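Local atomic coordinates of enoyl-CoA hydratase (PDB entry 3OC7), a protein that probably catalyses the reversible hydration of enoyl-CoA thioesters in fatty acid metabolism, as a trimeric member of the crotonase family. Residues A[95-100]-A[152-157]; A[158-163]-A[227-232]. All coordinates share one frame; numbering follows the deposited sequence. Where two conformers were deposited one is given.

Interaction 1: A[95-100]-A[152-157]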
loop_
_atom_site.group_PDB
_atom_site.type_symbol
_atom_site.label_atom_id
_atom_site.label_comp_id
_atom_site.label_asym_id
_atom_site.label_seq_id
_atom_site.Cartn_x
_atom_site.Cartn_y
_atom_site.Cartn_z
ATOM N N ARG A 95 2.421 -17.556 -20.763
ATOM C CA ARG A 95 2.148 -18.620 -19.767
ATOM C C ARG A 95 3.444 -19.145 -19.104
ATOM O O ARG A 95 3.474 -19.388 -17.889
ATOM C CB ARG A 95 1.323 -19.790 -20.368
ATOM C CG ARG A 95 -0.109 -19.442 -20.807
ATOM C CD ARG A 95 -0.901 -20.711 -21.185
ATOM N NE ARG A 95 -2.188 -20.414 -21.826
ATOM C CZ ARG A 95 -2.534 -20.778 -23.064
ATOM N NH1 ARG A 95 -1.688 -21.465 -23.827
ATOM N NH2 ARG A 95 -3.735 -20.456 -23.544
ATOM N N GLU A 96 4.504 -19.306 -19.887
ATOM C CA GLU A 96 5.809 -19.722 -19.380
ATOM C C GLU A 96 6.448 -18.708 -18.395
ATOM O O GLU A 96 7.066 -19.112 -17.385
ATOM C CB GLU A 96 6.733 -20.114 -20.550
ATOM C CG GLU A 96 6.312 -21.477 -21.160
ATOM C CD GLU A 96 6.911 -21.777 -22.531
ATOM O OE1 GLU A 96 7.692 -20.953 -23.049
ATOM O OE2 GLU A 96 6.587 -22.859 -23.091
ATOM N N MET A 97 6.277 -17.408 -18.665
ATOM C CA MET A 97 6.686 -16.366 -17.722
ATOM C C MET A 97 5.909 -16.437 -16.394
ATOM O O MET A 97 6.526 -16.386 -15.317
ATOM C CB MET A 97 6.581 -14.966 -18.360
ATOM C CG MET A 97 7.198 -13.842 -17.501
ATOM S SD MET A 97 8.955 -14.156 -17.151
ATOM C CE MET A 97 9.290 -13.027 -15.806
ATOM N N ALA A 98 4.581 -16.583 -16.459
ATOM C CA ALA A 98 3.758 -16.760 -15.250
ATOM C C ALA A 98 4.165 -17.983 -14.416
ATOM O O ALA A 98 4.264 -17.898 -13.176
ATOM C CB ALA A 98 2.265 -16.818 -15.617
ATOM N N ALA A 99 4.448 -19.113 -15.078
ATOM C CA ALA A 99 4.849 -20.332 -14.359
ATOM C C ALA A 99 6.208 -20.225 -13.638
ATOM O O ALA A 99 6.384 -20.794 -12.546
ATOM C CB ALA A 99 4.828 -21.539 -15.311
ATOM N N LEU A 100 7.145 -19.484 -14.236
ATOM C CA LEU A 100 8.439 -19.221 -13.605
ATOM C C LEU A 100 8.294 -18.329 -12.373
ATOM O O LEU A 100 8.865 -18.631 -11.316
ATOM C CB LEU A 100 9.463 -18.660 -14.615
ATOM C CG LEU A 100 10.845 -18.269 -14.054
ATOM C CD1 LEU A 100 11.567 -19.480 -13.430
ATOM C CD2 LEU A 100 11.672 -17.621 -15.175
ATOM N N PRO A 152 2.457 -3.677 -19.920
ATOM C CA PRO A 152 3.090 -4.625 -18.974
ATOM C C PRO A 152 2.096 -5.630 -18.325
ATOM O O PRO A 152 1.923 -5.644 -17.092
ATOM C CB PRO A 152 3.761 -3.699 -17.932
ATOM C CG PRO A 152 3.472 -2.249 -18.367
ATOM C CD PRO A 152 2.355 -2.311 -19.366
ATOM N N ALA A 153 1.464 -6.479 -19.148
ATOM C CA ALA A 153 0.371 -7.346 -18.701
ATOM C C ALA A 153 0.756 -8.471 -17.710
ATOM O O ALA A 153 0.351 -8.433 -16.535
ATOM C CB ALA A 153 -0.443 -7.882 -19.919
ATOM N N ILE A 154 1.533 -9.449 -18.177
ATOM C CA ILE A 154 1.950 -10.585 -17.338
ATOM C C ILE A 154 2.729 -10.165 -16.077
ATOM O O ILE A 154 2.502 -10.741 -14.984
ATOM C CB ILE A 154 2.762 -11.634 -18.144
ATOM C CG1 ILE A 154 1.801 -12.446 -19.028
ATOM C CG2 ILE A 154 3.657 -12.520 -17.187
ATOM C CD1 ILE A 154 0.954 -13.514 -18.278
ATOM N N ILE A 155 3.620 -9.176 -16.205
ATOM C CA ILE A 155 4.440 -8.768 -15.049
ATOM C C ILE A 155 3.631 -8.062 -13.926
ATOM O O ILE A 155 4.105 -7.963 -12.782
ATOM C CB ILE A 155 5.705 -7.960 -15.447
ATOM C CG1 ILE A 155 5.347 -6.615 -16.083
ATOM C CG2 ILE A 155 6.636 -8.782 -16.370
ATOM C CD1 ILE A 155 6.562 -5.799 -16.523
ATOM N N SER A 156 2.417 -7.598 -14.262
ATOM C CA SER A 156 1.463 -7.025 -13.283
ATOM C C SER A 156 1.120 -7.984 -12.121
ATOM O O SER A 156 0.785 -7.533 -11.011
ATOM C CB SER A 156 0.173 -6.512 -13.967
ATOM O OG SER A 156 0.399 -5.357 -14.783
ATOM N N LEU A 157 1.223 -9.295 -12.372
ATOM C CA LEU A 157 0.968 -10.333 -11.351
ATOM C C LEU A 157 1.825 -10.182 -10.062
ATOM O O LEU A 157 1.343 -10.465 -8.958
ATOM C CB LEU A 157 1.152 -11.750 -11.941
ATOM C CG LEU A 157 0.123 -12.224 -12.973
ATOM C CD1 LEU A 157 0.610 -13.503 -13.677
ATOM C CD2 LEU A 157 -1.261 -12.404 -12.338
#
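Met-97 and Ile-154 meet because of their torsions. In Ile-154 the methyl CG2 stands opposite the backbone N, with CG1 beside that N (chi1 -75°). Met-97 sends CG away from its own N and then bends its chain at chi2 (58°). CG2 of Ile-154 therefore lies against CB and CG of Met-97, with CG at 3.8 Å. The contact belongs to the crotonase fold. It packs helix 86-106 against the turn that leads into helix 156-159.

Ala-98 lies one residue further along the helix. It has only a methyl here, consistent with the close approach of the backbones: the CA atoms of Ala-98 and Ile-154 are 6.8 Å apart. Two branches share the Ala-98 methyl. CD1 of Ile-154 approaches CB of Ala-98 to 4.4 Å, and CD1 of Leu-157 approaches the same CB to 4.2 Å. No hydrogen bond crosses the contact, so it is held by apolar packing.

Met-101 extends this surface along helix 86-106 and touches both Ile-154 and Leu-157. Met-97 also packs on Leu-126 of helix 123-129, the helix whose N-terminal end in crotonases usually supplies one of the oxyanion-hole NH groups. Leu-157 reaches Ala-234 and Leu-237 of helix 212-245.

The turn also has its own internal bracing. It is a type I turn from Ala-153 to Ser-156. The Ser-156 hydroxyl is buried and also bonds to Tyr-172 OH. Ser-156 OG donates to Pro-152 O, just before the turn, at 2.8 Å; the hydroxyl oxygen lies 23° off the plane of that carbonyl.

Interaction 2: A[158-163]-A[227-232]; sequences TLLPKL and LERFDR. With EDO (1,2-ethanediol), chain B.
Arg-229 and Pro-161 make the closest approach, with Arg-229 NE 3.6 Å from Pro-161 CG. The proline ring comes over one face of the guanidinium through CD. Leu-160 CB lies over the same face, 4.0 Å from Arg-229 NH1. Arg-229 runs out from its helix with CG anti to the backbone N (chi1 -176°), then bends at chi3 (-68°), which turns one face of the guanidinium to these groups. No hydrogen bond joins the two segments.

The edge of the guanidinium takes a bound 1,2-ethanediol, probably from the crystallisation liquor. Arg-229 NH1 donates to its O1 at 3.0 Å, with an angle of 155° at the hydrogen. Asp-233 and the backbone O of Leu-221 of the second subunit also bond this diol, so it sits where two subunits meet.

Beside the arginine, Thr-158 presents its methyl CG2 to the rim of Phe-230, 4.1 Å from CZ, near the ring plane. The threonine OG1 makes a weak hydrogen bond to Gly-125 O. Behind the proline, Leu-159 O accepts from the backbone N atoms of both Lys-162 and Leu-163, which holds the end of this segment turned.

Phe-230 and Thr-158 share Met-101 of helix 86-106. Leu-160 also packs on Ala-168 and Tyr-172 of helix 165-174. Residues 158-163 thus touch helices 212-245, 86-106 and 165-174.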
loop_
_atom_site.group_PDB
_atom_site.type_symbol
_atom_site.label_atom_id
_atom_site.label_comp_id
_atom_site.label_asym_id
_atom_site.label_seq_id
_atom_site.Cartn_x
_atom_site.Cartn_y
_atom_site.Cartn_z
ATOM N N THR A 158 3.082 -9.739 -10.236
ATOM C CA THR A 158 3.986 -9.455 -9.089
ATOM C C THR A 158 4.274 -7.957 -8.830
ATOM O O THR A 158 4.629 -7.610 -7.691
ATOM C CB THR A 158 5.335 -10.258 -9.167
ATOM O OG1 THR A 158 6.082 -9.883 -10.340
ATOM C CG2 THR A 158 5.094 -11.793 -9.106
ATOM N N LEU A 159 4.123 -7.083 -9.838
ATOM C CA LEU A 159 4.305 -5.625 -9.631
ATOM C C LEU A 159 3.152 -4.932 -8.891
ATOM O O LEU A 159 3.389 -4.104 -7.979
ATOM C CB LEU A 159 4.574 -4.886 -10.961
ATOM C CG LEU A 159 5.867 -5.208 -11.721
ATOM C CD1 LEU A 159 6.003 -4.241 -12.891
ATOM C CD2 LEU A 159 7.095 -5.162 -10.816
ATOM N N LEU A 160 1.908 -5.237 -9.260
ATOM C CA LEU A 160 0.773 -4.512 -8.646
ATOM C C LEU A 160 0.548 -4.771 -7.133
ATOM O O LEU A 160 0.126 -3.840 -6.427
ATOM C CB LEU A 160 -0.523 -4.627 -9.476
ATOM C CG LEU A 160 -0.462 -4.052 -10.906
ATOM C CD1 LEU A 160 -1.826 -4.217 -11.585
ATOM C CD2 LEU A 160 0.013 -2.582 -10.966
ATOM N N PRO A 161 0.851 -5.986 -6.622
ATOM C CA PRO A 161 0.793 -6.180 -5.144
ATOM C C PRO A 161 1.897 -5.445 -4.342
ATOM O O PRO A 161 1.737 -5.272 -3.134
ATOM C CB PRO A 161 0.918 -7.712 -4.962
ATOM C CG PRO A 161 0.655 -8.281 -6.312
ATOM C CD PRO A 161 1.026 -7.264 -7.343
ATOM N N LYS A 162 2.997 -5.016 -4.987
ATOM C CA LYS A 162 4.177 -4.478 -4.259
ATOM C C LYS A 162 4.508 -2.971 -4.472
ATOM O O LYS A 162 5.096 -2.319 -3.583
ATOM C CB LYS A 162 5.407 -5.385 -4.502
ATOM C CG LYS A 162 5.129 -6.897 -4.239
ATOM C CD LYS A 162 6.405 -7.777 -4.203
ATOM C CE LYS A 162 6.011 -9.268 -4.072
ATOM N NZ LYS A 162 7.165 -10.190 -3.809
ATOM N N LEU A 163 4.158 -2.410 -5.630
ATOM C CA LEU A 163 4.411 -0.974 -5.929
ATOM C C LEU A 163 3.320 -0.116 -5.290
ATOM O O LEU A 163 2.156 -0.539 -5.236
ATOM C CB LEU A 163 4.356 -0.729 -7.445
ATOM C CG LEU A 163 5.421 -1.292 -8.376
ATOM C CD1 LEU A 163 5.078 -1.007 -9.837
ATOM C CD2 LEU A 163 6.729 -0.666 -8.036
ATOM N N LEU A 227 -0.685 -15.357 -4.645
ATOM C CA LEU A 227 -1.108 -16.586 -5.325
ATOM C C LEU A 227 -2.607 -16.564 -5.742
ATOM O O LEU A 227 -2.976 -17.120 -6.802
ATOM C CB LEU A 227 -0.743 -17.815 -4.480
ATOM C CG LEU A 227 0.775 -18.041 -4.325
ATOM C CD1 LEU A 227 1.099 -19.063 -3.226
ATOM C CD2 LEU A 227 1.393 -18.441 -5.662
ATOM N N GLU A 228 -3.441 -15.886 -4.943
ATOM C CA GLU A 228 -4.862 -15.696 -5.278
ATOM C C GLU A 228 -5.040 -14.888 -6.562
ATOM O O GLU A 228 -5.949 -15.188 -7.372
ATOM C CB GLU A 228 -5.623 -15.001 -4.142
ATOM C CG GLU A 228 -5.816 -15.829 -2.890
ATOM C CD GLU A 228 -6.416 -15.017 -1.747
ATOM O OE1 GLU A 228 -7.446 -14.335 -1.962
ATOM O OE2 GLU A 228 -5.857 -15.054 -0.630
ATOM N N ARG A 229 -4.180 -13.882 -6.760
ATOM C CA ARG A 229 -4.190 -13.039 -7.976
ATOM C C ARG A 229 -3.806 -13.850 -9.232
ATOM O O ARG A 229 -4.453 -13.709 -10.287
ATOM C CB ARG A 229 -3.292 -11.788 -7.786
ATOM C CG ARG A 229 -3.295 -10.795 -8.956
ATOM C CD ARG A 229 -2.276 -9.658 -8.793
ATOM N NE ARG A 229 -2.618 -8.738 -7.701
ATOM C CZ ARG A 229 -3.217 -7.558 -7.851
ATOM N NH1 ARG A 229 -3.560 -7.118 -9.055
ATOM N NH2 ARG A 229 -3.463 -6.812 -6.779
ATOM N N PHE A 230 -2.781 -14.705 -9.117
ATOM C CA PHE A 230 -2.421 -15.660 -10.187
ATOM C C PHE A 230 -3.630 -16.552 -10.556
ATOM O O PHE A 230 -3.952 -16.714 -11.743
ATOM C CB PHE A 230 -1.231 -16.564 -9.776
ATOM C CG PHE A 230 0.167 -15.959 -9.979
ATOM C CD1 PHE A 230 0.660 -14.970 -9.134
ATOM C CD2 PHE A 230 1.020 -16.465 -10.989
ATOM C CE1 PHE A 230 1.972 -14.458 -9.299
ATOM C CE2 PHE A 230 2.337 -15.972 -11.173
ATOM C CZ PHE A 230 2.819 -14.965 -10.319
ATOM N N ASP A 231 -4.300 -17.130 -9.551
ATOM C CA ASP A 231 -5.481 -17.981 -9.784
ATOM C C ASP A 231 -6.577 -17.247 -10.600
ATOM O O ASP A 231 -7.127 -17.815 -11.551
ATOM C CB ASP A 231 -6.069 -18.478 -8.450
ATOM C CG ASP A 231 -5.249 -19.582 -7.796
ATOM O OD1 ASP A 231 -4.404 -20.231 -8.458
ATOM O OD2 ASP A 231 -5.491 -19.813 -6.590
ATOM N N ARG A 232 -6.872 -15.995 -10.229
ATOM C CA ARG A 232 -7.909 -15.187 -10.905
ATOM C C ARG A 232 -7.547 -14.675 -12.312
ATOM O O ARG A 232 -8.421 -14.668 -13.207
ATOM C CB ARG A 232 -8.315 -13.979 -10.042
ATOM C CG ARG A 232 -8.889 -14.290 -8.671
ATOM C CD ARG A 232 -9.503 -13.029 -8.029
ATOM N NE ARG A 232 -8.550 -11.922 -7.889
ATOM C CZ ARG A 232 -7.778 -11.706 -6.820
ATOM N NH1 ARG A 232 -7.835 -12.512 -5.770
ATOM N NH2 ARG A 232 -6.942 -10.672 -6.803
HETATM C C1 EDO B . -4.119 -7.759 -12.871
HETATM O O1 EDO B . -3.830 -8.555 -11.716
HETATM C C2 EDO B . -4.944 -6.539 -12.482
HETATM O O2 EDO B . -5.204 -5.791 -13.679
#

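Along the chain, helix 86-106 supplies the first half of interaction 1. The strands 111-115, 118-120, 132-135 and 140-142 and helix 123-129 follow before residues 152-157 return to close that loop. Interaction 2 opens at the next residue. Its loop passes through helices 165-174 and 180-186, strand 191-192 and helix 196-208, and closes on helix 212-245. The loops are in series and neither nest nor cross. Helix 156-159 belongs to both, and the two contacts touch: Leu-157 CB lies 3.9 Å from Phe-230 CE1, and Ala-98 O lies 3.4 Å from Phe-230 CE2. Together they tie helices 86-106 and 212-245 to helix 156-159 and the turns that flank it.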